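Local atomic coordinates of quinoline 2-oxidoreductase medium subunit (Pseudomonas putida, PDB entry 1T3Q), a protein that binds FAD as the flavoprotein subunit of a molybdenum hydroxylase and probably passes electrons through that flavin. Residues L97-H102 / W178-Y183; G198-M201 / V207-R210; T242-A247 / A270-V275. All blocks are in the same frame, centred on the assembly; numbering follows the deposited sequence.

Contact 1 of 3, residues L97-H102 / W178-Y183. With FAD (flavin-adenine dinucleotide), chain R.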
loop_
_atom_site.group_PDB
_atom_site.type_symbol
_atom_site.label_atom_id
_atom_site.label_comp_id
_atom_site.label_asym_id
_atom_site.label_seq_id
_atom_site.Cartn_x
_atom_site.Cartn_y
_atom_site.Cartn_z
ATOM N N LEU C 97 -6.493 3.499 49.940
ATOM C CA LEU C 97 -6.711 3.242 48.522
ATOM C C LEU C 97 -6.017 4.240 47.600
ATOM O O LEU C 97 -5.811 3.956 46.420
ATOM C CB LEU C 97 -8.212 3.207 48.229
ATOM C CG LEU C 97 -8.924 1.965 48.778
ATOM C CD1 LEU C 97 -10.427 2.176 48.780
ATOM C CD2 LEU C 97 -8.547 0.756 47.937
ATOM N N ALA C 98 -5.655 5.404 48.131
ATOM C CA ALA C 98 -4.968 6.409 47.331
ATOM C C ALA C 98 -3.592 5.888 46.909
ATOM O O ALA C 98 -3.025 6.330 45.908
ATOM C CB ALA C 98 -4.813 7.700 48.129
ATOM N N HIS C 99 -3.069 4.940 47.678
ATOM C CA HIS C 99 -1.761 4.343 47.418
ATOM C C HIS C 99 -1.836 3.150 46.468
ATOM O O HIS C 99 -0.815 2.704 45.943
ATOM C CB HIS C 99 -1.124 3.888 48.737
ATOM C CG HIS C 99 -0.760 5.013 49.656
ATOM N ND1 HIS C 99 0.396 5.749 49.506
ATOM C CD2 HIS C 99 -1.411 5.545 50.717
ATOM C CE1 HIS C 99 0.442 6.686 50.437
ATOM N NE2 HIS C 99 -0.643 6.584 51.183
ATOM N N VAL C 100 -3.038 2.633 46.245
ATOM C CA VAL C 100 -3.203 1.477 45.372
ATOM C C VAL C 100 -3.191 1.799 43.878
ATOM O O VAL C 100 -4.095 2.462 43.361
ATOM C CB VAL C 100 -4.507 0.714 45.717
ATOM C CG1 VAL C 100 -4.735 -0.419 44.728
ATOM C CG2 VAL C 100 -4.416 0.164 47.136
ATOM N N ALA C 101 -2.154 1.314 43.198
ATOM C CA ALA C 101 -1.984 1.501 41.760
ATOM C C ALA C 101 -2.292 2.922 41.290
ATOM O O ALA C 101 -1.916 3.909 41.930
ATOM C CB ALA C 101 -2.865 0.505 41.009
ATOM N N HIS C 102 -2.965 3.010 40.151
ATOM C CA HIS C 102 -3.336 4.295 39.593
ATOM C C HIS C 102 -4.809 4.290 39.237
ATOM O O HIS C 102 -5.484 3.263 39.341
ATOM C CB HIS C 102 -2.492 4.611 38.353
ATOM C CG HIS C 102 -1.024 4.691 38.633
ATOM N ND1 HIS C 102 -0.239 3.573 38.811
ATOM C CD2 HIS C 102 -0.209 5.757 38.817
ATOM C CE1 HIS C 102 0.996 3.946 39.095
ATOM N NE2 HIS C 102 1.041 5.266 39.105
ATOM N N TRP C 178 -7.089 5.962 62.977
ATOM C CA TRP C 178 -6.079 5.392 62.090
ATOM C C TRP C 178 -5.385 6.320 61.101
ATOM O O TRP C 178 -5.975 7.271 60.583
ATOM C CB TRP C 178 -6.684 4.248 61.276
ATOM C CG TRP C 178 -7.045 3.036 62.056
ATOM C CD1 TRP C 178 -8.277 2.708 62.553
ATOM C CD2 TRP C 178 -6.169 1.964 62.409
ATOM N NE1 TRP C 178 -8.219 1.490 63.191
ATOM C CE2 TRP C 178 -6.937 1.013 63.117
ATOM C CE3 TRP C 178 -4.808 1.713 62.194
ATOM C CZ2 TRP C 178 -6.386 -0.175 63.614
ATOM C CZ3 TRP C 178 -4.259 0.530 62.688
ATOM C CH2 TRP C 178 -5.050 -0.397 63.390
ATOM N N GLU C 179 -4.122 6.007 60.834
ATOM C CA GLU C 179 -3.312 6.726 59.862
ATOM C C GLU C 179 -2.486 5.640 59.188
ATOM O O GLU C 179 -2.102 4.657 59.825
ATOM C CB GLU C 179 -2.409 7.768 60.533
ATOM C CG GLU C 179 -3.175 8.946 61.131
ATOM C CD GLU C 179 -3.936 9.766 60.092
ATOM O OE1 GLU C 179 -4.715 10.658 60.493
ATOM O OE2 GLU C 179 -3.758 9.531 58.879
ATOM N N PHE C 180 -2.224 5.814 57.898
ATOM C CA PHE C 180 -1.481 4.827 57.127
ATOM C C PHE C 180 -0.431 5.488 56.248
ATOM O O PHE C 180 -0.571 6.645 55.854
ATOM C CB PHE C 180 -2.461 4.041 56.247
ATOM C CG PHE C 180 -1.801 3.152 55.227
ATOM C CD1 PHE C 180 -1.495 1.827 55.527
ATOM C CD2 PHE C 180 -1.494 3.638 53.957
ATOM C CE1 PHE C 180 -0.895 0.996 54.577
ATOM C CE2 PHE C 180 -0.893 2.817 52.998
ATOM C CZ PHE C 180 -0.594 1.492 53.307
ATOM N N ASP C 181 0.621 4.739 55.942
ATOM C CA ASP C 181 1.680 5.235 55.082
ATOM C C ASP C 181 2.491 4.047 54.592
ATOM O O ASP C 181 2.384 2.951 55.133
ATOM C CB ASP C 181 2.578 6.211 55.837
ATOM C CG ASP C 181 3.362 7.116 54.909
ATOM O OD1 ASP C 181 4.168 7.919 55.419
ATOM O OD2 ASP C 181 3.170 7.034 53.673
ATOM N N GLU C 182 3.294 4.261 53.559
ATOM C CA GLU C 182 4.107 3.188 53.010
ATOM C C GLU C 182 5.280 3.773 52.240
ATOM O O GLU C 182 5.329 4.974 51.988
ATOM C CB GLU C 182 3.262 2.318 52.074
ATOM C CG GLU C 182 2.917 2.981 50.738
ATOM C CD GLU C 182 1.984 2.136 49.890
ATOM O OE1 GLU C 182 1.984 2.295 48.648
ATOM O OE2 GLU C 182 1.240 1.318 50.467
ATOM N N TYR C 183 6.227 2.915 51.880
ATOM C CA TYR C 183 7.391 3.336 51.118
ATOM C C TYR C 183 7.362 2.612 49.778
ATOM O O TYR C 183 7.417 1.384 49.731
ATOM C CB TYR C 183 8.679 2.967 51.851
ATOM C CG TYR C 183 9.938 3.483 51.187
ATOM C CD1 TYR C 183 10.425 4.757 51.471
ATOM C CD2 TYR C 183 10.653 2.691 50.285
ATOM C CE1 TYR C 183 11.600 5.233 50.882
ATOM C CE2 TYR C 183 11.829 3.157 49.688
ATOM C CZ TYR C 183 12.297 4.427 49.995
ATOM O OH TYR C 183 13.471 4.888 49.437
HETATM P PA FAD R . -9.086 -10.281 39.405
HETATM O O1A FAD R . -7.757 -9.984 38.804
HETATM O O2A FAD R . -10.113 -10.583 38.601
HETATM O O5B FAD R . -8.704 -11.575 40.103
HETATM C C5B FAD R . -7.986 -11.682 41.374
HETATM C C4B FAD R . -7.930 -13.207 41.811
HETATM O O4B FAD R . -9.017 -13.387 42.802
HETATM C C3B FAD R . -8.163 -14.341 40.754
HETATM O O3B FAD R . -7.443 -15.496 41.064
HETATM C C2B FAD R . -9.711 -14.520 40.812
HETATM O O2B FAD R . -10.115 -15.810 40.426
HETATM C C1B FAD R . -9.986 -14.358 42.278
HETATM N N9A FAD R . -11.271 -13.741 42.606
HETATM C C8A FAD R . -11.713 -12.487 42.239
HETATM N N7A FAD R . -12.826 -12.121 42.871
HETATM C C5A FAD R . -13.140 -13.191 43.675
HETATM C C6A FAD R . -14.246 -13.426 44.657
HETATM N N6A FAD R . -15.213 -12.576 44.897
HETATM N N1A FAD R . -14.206 -14.658 45.299
HETATM C C2A FAD R . -13.212 -15.586 45.070
HETATM N N3A FAD R . -12.174 -15.461 44.193
HETATM C C4A FAD R . -12.208 -14.271 43.475
HETATM N N1 FAD R . -2.854 -3.845 44.138
HETATM C C2 FAD R . -2.501 -3.312 45.312
HETATM O O2 FAD R . -2.814 -3.815 46.362
HETATM N N3 FAD R . -1.565 -2.226 45.389
HETATM C C4 FAD R . -0.916 -1.733 44.260
HETATM O O4 FAD R . -0.107 -0.842 44.388
HETATM C C4X FAD R . -1.233 -2.362 42.973
HETATM N N5 FAD R . -0.627 -1.930 41.819
HETATM C C5X FAD R . -1.037 -2.482 40.619
HETATM C C6 FAD R . -0.391 -2.023 39.425
HETATM C C7 FAD R . -0.743 -2.519 38.170
HETATM C C7M FAD R . -0.005 -2.024 36.945
HETATM C C8 FAD R . -1.825 -3.527 38.051
HETATM C C8M FAD R . -2.259 -4.103 36.725
HETATM C C9 FAD R . -2.490 -3.975 39.223
HETATM C C9A FAD R . -2.099 -3.475 40.506
HETATM N N10 FAD R . -2.712 -3.900 41.767
HETATM C C10 FAD R . -2.286 -3.408 42.964
HETATM C "C1'" FAD R . -3.684 -5.025 41.728
HETATM C "C2'" FAD R . -5.163 -4.560 41.855
HETATM O "O2'" FAD R . -5.423 -4.163 43.205
HETATM C "C3'" FAD R . -6.016 -5.760 41.434
HETATM O "O3'" FAD R . -7.242 -5.215 40.925
HETATM C "C4'" FAD R . -6.333 -6.734 42.599
HETATM O "O4'" FAD R . -5.135 -7.265 43.173
HETATM C "C5'" FAD R . -7.144 -7.857 42.016
HETATM O "O5'" FAD R . -8.644 -7.455 41.983
HETATM P P FAD R . -9.443 -7.725 40.737
HETATM O O1P FAD R . -10.868 -7.270 41.070
HETATM O O2P FAD R . -8.867 -7.204 39.586
HETATM O O3P FAD R . -9.486 -9.186 40.552
HETATM O O HOH W 1 2.232 5.140 47.567
HETATM O O HOH W 2 -1.434 7.838 53.670
#
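His99 reaches from the loop 97-102 to the strand 178-183 and meets Phe180 and Glu182 there. Its CG stands anti to its own carbonyl carbon (chi1 -67°), which sends the imidazole out toward the strand. The two rings form an offset edge-to-face pair, with the edge of Phe180 turned toward the face of His99. Their planes stand 63° apart and their centroids 5.4 Å. The closest atoms are His99 CD2 and Phe180 CE2, 3.6 Å apart. Glu182 comes at the histidine obliquely. Its OE1 lies 3.5 Å from His99 CB, and ring and carboxylate planes are 43° apart. Its other oxygen, OE2, lies close to OE1 of Glu123, an FAD-binding residue of like charge.

The polar link to the strand runs through two waters in the plane of the imidazole. One water lies 2.7 Å from His99 ND1 and donates to Glu182 OE1. The other lies 2.9 Å from His99 NE2 and donates to the carbonyl O of Phe180. Both ring nitrogens therefore have partners, which should limit rotation of the ring. Shortening this side chain to an alanine would probably strip the histidine face from the Phe180 edge and break both water bridges.

Asp181 OD1 is taken by a salt bridge to Arg274. Beyond His99 the loop runs on to the flavin. Ala101 N gives a weak hydrogen bond to FAD O4 at 3.2 Å, and Val100 CG1 lies 3.7 Å from FAD C2. The contact thus joins the wall of the FAD pocket to strand 177-183 in the CO dehydrogenase flavoprotein C-terminal family region.

Contact 2 of 3, residues G198-M201 / V207-R210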
loop_
_atom_site.group_PDB
_atom_site.type_symbol
_atom_site.label_atom_id
_atom_site.label_comp_id
_atom_site.label_asym_id
_atom_site.label_seq_id
_atom_site.Cartn_x
_atom_site.Cartn_y
_atom_site.Cartn_z
ATOM N N GLY C 198 -3.208 2.715 64.788
ATOM C CA GLY C 198 -4.519 3.060 65.307
ATOM C C GLY C 198 -4.330 3.440 66.762
ATOM O O GLY C 198 -3.861 2.628 67.563
ATOM N N LEU C 199 -4.693 4.669 67.113
ATOM C CA LEU C 199 -4.513 5.131 68.480
ATOM C C LEU C 199 -5.753 5.690 69.142
ATOM O O LEU C 199 -6.645 6.231 68.487
ATOM C CB LEU C 199 -3.438 6.216 68.532
ATOM C CG LEU C 199 -2.072 5.907 67.932
ATOM C CD1 LEU C 199 -1.196 7.145 68.044
ATOM C CD2 LEU C 199 -1.440 4.725 68.646
ATOM N N SER C 200 -5.783 5.550 70.461
ATOM C CA SER C 200 -6.853 6.083 71.283
ATOM C C SER C 200 -6.111 6.993 72.255
ATOM O O SER C 200 -5.240 6.539 73.001
ATOM C CB SER C 200 -7.568 4.969 72.041
ATOM O OG SER C 200 -8.536 5.519 72.917
ATOM N N MET C 201 -6.430 8.280 72.221
ATOM C CA MET C 201 -5.768 9.241 73.087
ATOM C C MET C 201 -6.741 9.860 74.080
ATOM O O MET C 201 -7.808 10.340 73.704
ATOM C CB MET C 201 -5.131 10.354 72.250
ATOM C CG MET C 201 -4.232 9.873 71.117
ATOM S SD MET C 201 -2.698 9.088 71.658
ATOM C CE MET C 201 -1.615 10.511 71.759
ATOM N N VAL C 207 -3.860 5.602 75.290
ATOM C CA VAL C 207 -4.519 4.644 76.170
ATOM C C VAL C 207 -4.667 3.294 75.473
ATOM O O VAL C 207 -4.771 2.257 76.121
ATOM C CB VAL C 207 -5.917 5.150 76.604
ATOM C CG1 VAL C 207 -5.784 6.493 77.307
ATOM C CG2 VAL C 207 -6.831 5.277 75.399
ATOM N N ALA C 208 -4.669 3.317 74.144
ATOM C CA ALA C 208 -4.789 2.098 73.356
ATOM C C ALA C 208 -4.063 2.293 72.033
ATOM O O ALA C 208 -4.137 3.363 71.431
ATOM C CB ALA C 208 -6.258 1.776 73.104
ATOM N N ALA C 209 -3.367 1.255 71.581
ATOM C CA ALA C 209 -2.631 1.342 70.330
ATOM C C ALA C 209 -2.612 0.022 69.577
ATOM O O ALA C 209 -2.543 -1.047 70.178
ATOM C CB ALA C 209 -1.194 1.804 70.598
ATOM N N ARG C 210 -2.696 0.118 68.254
ATOM C CA ARG C 210 -2.636 -1.040 67.371
ATOM C C ARG C 210 -1.707 -0.631 66.236
ATOM O O ARG C 210 -2.067 0.187 65.389
ATOM C CB ARG C 210 -4.020 -1.403 66.817
ATOM C CG ARG C 210 -4.967 -2.023 67.840
ATOM C CD ARG C 210 -4.526 -3.425 68.274
ATOM N NE ARG C 210 -4.663 -4.413 67.204
ATOM C CZ ARG C 210 -4.477 -5.722 67.363
ATOM N NH1 ARG C 210 -4.143 -6.212 68.551
ATOM N NH2 ARG C 210 -4.623 -6.545 66.332
#
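Ser200 meets both Val207 and Ala208, and this is the tight end of the contact. The two residues facing one make a classic beta bulge. Val207 N gives Ser200 O a hydrogen bond of 2.8 Å that is almost straight, at 179°. Ala208 N points to the same oxygen, but that bond is weak. Ser200 N in turn bonds to Ala208 O. Val207 CG2 sits between its own backbone N and carbonyl carbon, which brings it within 3.5 Å of Ser200 CB, closer than usual for two carbons. Ser200 OG, anti to the backbone N (chi1 175°), is turned onto the same methyl, 3.0 Å from Val207 CG2. Ala208 CB lies 3.6 Å from Ser200 CB.

Beyond the bulge the antiparallel ladder is regular. Gly198 and Arg210 form a hydrogen-bonded pair with bonds in both directions. Gly198 N reaches Arg210 O at 2.8 Å. Leu199 and Ala209, the non-hydrogen-bonded pair, point to the other face, where Leu199 CD2 touches Ala209 CB at 3.5 Å. Both side chains are buried.

The face holding Ser200, Ala208 and Arg210 is partly exposed, and it is loose at the Arg210 end. Arg210 bends at chi2 and chi3, and its guanidinium leads away from the neighbouring strand.

Leu176 lies against this face, and Arg210 rests on Ile224 and Asn227 of helix 224-230. On the buried face, helix 261-284 covers Leu199 through Ala279 and Ala280, and Leu230 meets Ala209. The two strands are the arms of a hairpin, 193-202 and 205-214, in the middle of a four-stranded antiparallel sheet.

Contact 3 of 3, residues T242-A247 / A270-V275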
loop_
_atom_site.group_PDB
_atom_site.type_symbol
_atom_site.label_atom_id
_atom_site.label_comp_id
_atom_site.label_asym_id
_atom_site.label_seq_id
_atom_site.Cartn_x
_atom_site.Cartn_y
_atom_site.Cartn_z
ATOM N N THR C 242 11.093 4.466 69.600
ATOM C CA THR C 242 11.252 3.231 70.360
ATOM C C THR C 242 10.189 2.212 69.956
ATOM O O THR C 242 10.476 1.024 69.814
ATOM C CB THR C 242 11.141 3.483 71.881
ATOM O OG1 THR C 242 12.158 4.402 72.289
ATOM C CG2 THR C 242 11.311 2.184 72.648
ATOM N N ALA C 243 8.962 2.680 69.767
ATOM C CA ALA C 243 7.876 1.787 69.371
ATOM C C ALA C 243 8.160 1.198 67.989
ATOM O O ALA C 243 7.858 0.030 67.728
ATOM C CB ALA C 243 6.554 2.541 69.358
ATOM N N ALA C 244 8.746 2.012 67.111
ATOM C CA ALA C 244 9.078 1.574 65.755
ATOM C C ALA C 244 10.110 0.442 65.786
ATOM O O ALA C 244 10.043 -0.491 64.986
ATOM C CB ALA C 244 9.607 2.755 64.938
ATOM N N GLU C 245 11.060 0.532 66.712
ATOM C CA GLU C 245 12.087 -0.496 66.864
ATOM C C GLU C 245 11.434 -1.794 67.333
ATOM O O GLU C 245 11.708 -2.872 66.802
ATOM C CB GLU C 245 13.128 -0.055 67.893
ATOM C CG GLU C 245 13.999 1.109 67.451
ATOM N N LEU C 246 10.570 -1.678 68.339
ATOM C CA LEU C 246 9.868 -2.830 68.892
ATOM C C LEU C 246 8.977 -3.488 67.851
ATOM O O LEU C 246 8.856 -4.710 67.811
ATOM C CB LEU C 246 9.017 -2.405 70.090
ATOM C CG LEU C 246 9.752 -1.971 71.359
ATOM C CD1 LEU C 246 8.746 -1.440 72.368
ATOM C CD2 LEU C 246 10.521 -3.152 71.937
ATOM N N ALA C 247 8.359 -2.673 67.005
ATOM C CA ALA C 247 7.464 -3.171 65.965
ATOM C C ALA C 247 8.177 -3.906 64.836
ATOM O O ALA C 247 7.582 -4.750 64.171
ATOM C CB ALA C 247 6.659 -2.015 65.386
ATOM N N ALA C 270 11.496 3.422 59.866
ATOM C CA ALA C 270 11.288 4.835 59.551
ATOM C C ALA C 270 9.822 5.138 59.268
ATOM O O ALA C 270 9.288 6.144 59.728
ATOM C CB ALA C 270 12.142 5.234 58.346
ATOM N N ILE C 271 9.175 4.263 58.509
ATOM C CA ILE C 271 7.773 4.447 58.164
ATOM C C ILE C 271 6.858 4.276 59.379
ATOM O O ILE C 271 5.892 5.023 59.556
ATOM C CB ILE C 271 7.354 3.450 57.068
ATOM C CG1 ILE C 271 8.215 3.672 55.820
ATOM C CG2 ILE C 271 5.876 3.610 56.744
ATOM C CD1 ILE C 271 8.129 5.078 55.247
ATOM N N THR C 272 7.168 3.290 60.215
ATOM C CA THR C 272 6.367 3.026 61.406
ATOM C C THR C 272 6.417 4.211 62.361
ATOM O O THR C 272 5.393 4.635 62.898
ATOM C CB THR C 272 6.857 1.758 62.127
ATOM O OG1 THR C 272 6.608 0.620 61.294
ATOM C CG2 THR C 272 6.137 1.576 63.459
ATOM N N GLN C 273 7.614 4.751 62.567
ATOM C CA GLN C 273 7.781 5.899 63.443
ATOM C C GLN C 273 6.967 7.068 62.903
ATOM O O GLN C 273 6.287 7.771 63.652
ATOM C CB GLN C 273 9.261 6.281 63.521
ATOM C CG GLN C 273 9.520 7.624 64.162
ATOM C CD GLN C 273 11.000 7.913 64.334
ATOM O OE1 GLN C 273 11.389 9.045 64.607
ATOM N NE2 GLN C 273 11.829 6.885 64.185
ATOM N N ARG C 274 7.028 7.259 61.591
ATOM C CA ARG C 274 6.308 8.341 60.937
ATOM C C ARG C 274 4.794 8.234 61.105
ATOM O O ARG C 274 4.129 9.218 61.437
ATOM C CB ARG C 274 6.647 8.368 59.445
ATOM C CG ARG C 274 5.983 9.505 58.689
ATOM C CD ARG C 274 6.006 9.257 57.190
ATOM N NE ARG C 274 7.358 9.157 56.654
ATOM C CZ ARG C 274 7.637 8.785 55.407
ATOM N NH1 ARG C 274 8.898 8.726 54.997
ATOM N NH2 ARG C 274 6.658 8.463 54.573
ATOM N N VAL C 275 4.250 7.043 60.873
ATOM C CA VAL C 275 2.811 6.834 60.986
ATOM C C VAL C 275 2.307 6.944 62.430
ATOM O O VAL C 275 1.199 7.431 62.675
ATOM C CB VAL C 275 2.393 5.466 60.362
ATOM C CG1 VAL C 275 2.896 4.307 61.214
ATOM C CG2 VAL C 275 0.881 5.409 60.200
#
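Ala244 of helix 242-247 packs against Thr272 and Gln273 of helix 270-275. Thr272 OG1 stands beside the backbone N (chi1 -67°), which puts CG2 anti to that N and presents the methyl, not the hydroxyl, to the other helix. The methyl lies 3.7 Å from Ala244 CA. It also reaches Ala247 CB, at 4.1 Å, and so touches two alanines one helical turn apart. OG1 is hydrogen-bonded to the carbonyl O of Ala268 in its own helix.

Gln273 takes part through its base. Ala244 CB lies 3.7 Å from Gln273 N and 3.8 Å from Gln273 CB. From there the glutamine chain runs out extended.

The facing side chains on helix 242-247 are both alanines, and the axes of the two short segments approach to 8.2 Å. They cross steeply, at 133°, more opposed than aligned. Ile211 and Leu213 of strand 205-214 also touch Thr272. The arrangement is a close alanine-lined crossing of two helices in the C-terminal region of this flavoprotein subunit, where helices pack on an antiparallel sheet (alpha+beta).

How the contacts relate
The three contacts follow one another along the chain. Contact 1 opens at the FAD pocket and ends on strand 177-183. Contact 2 lies in the next two strands of the same antiparallel sheet, with its centre about 20 Å from that of contact 1. The ring of Trp178 packs on Gly198 and Arg210 where they meet. Contact 3 belongs to helices 237-248 and 261-284. Its centre is about 17 Å from that of contact 1 and about 14 Å from that of contact 2. The Asp181 to Arg274 salt bridge ties contact 1 to contact 3, while contacts 2 and 3 do not touch. Strand 177-183 thus joins the FAD-side loop 97-102 to the sheet and to helix 261-284.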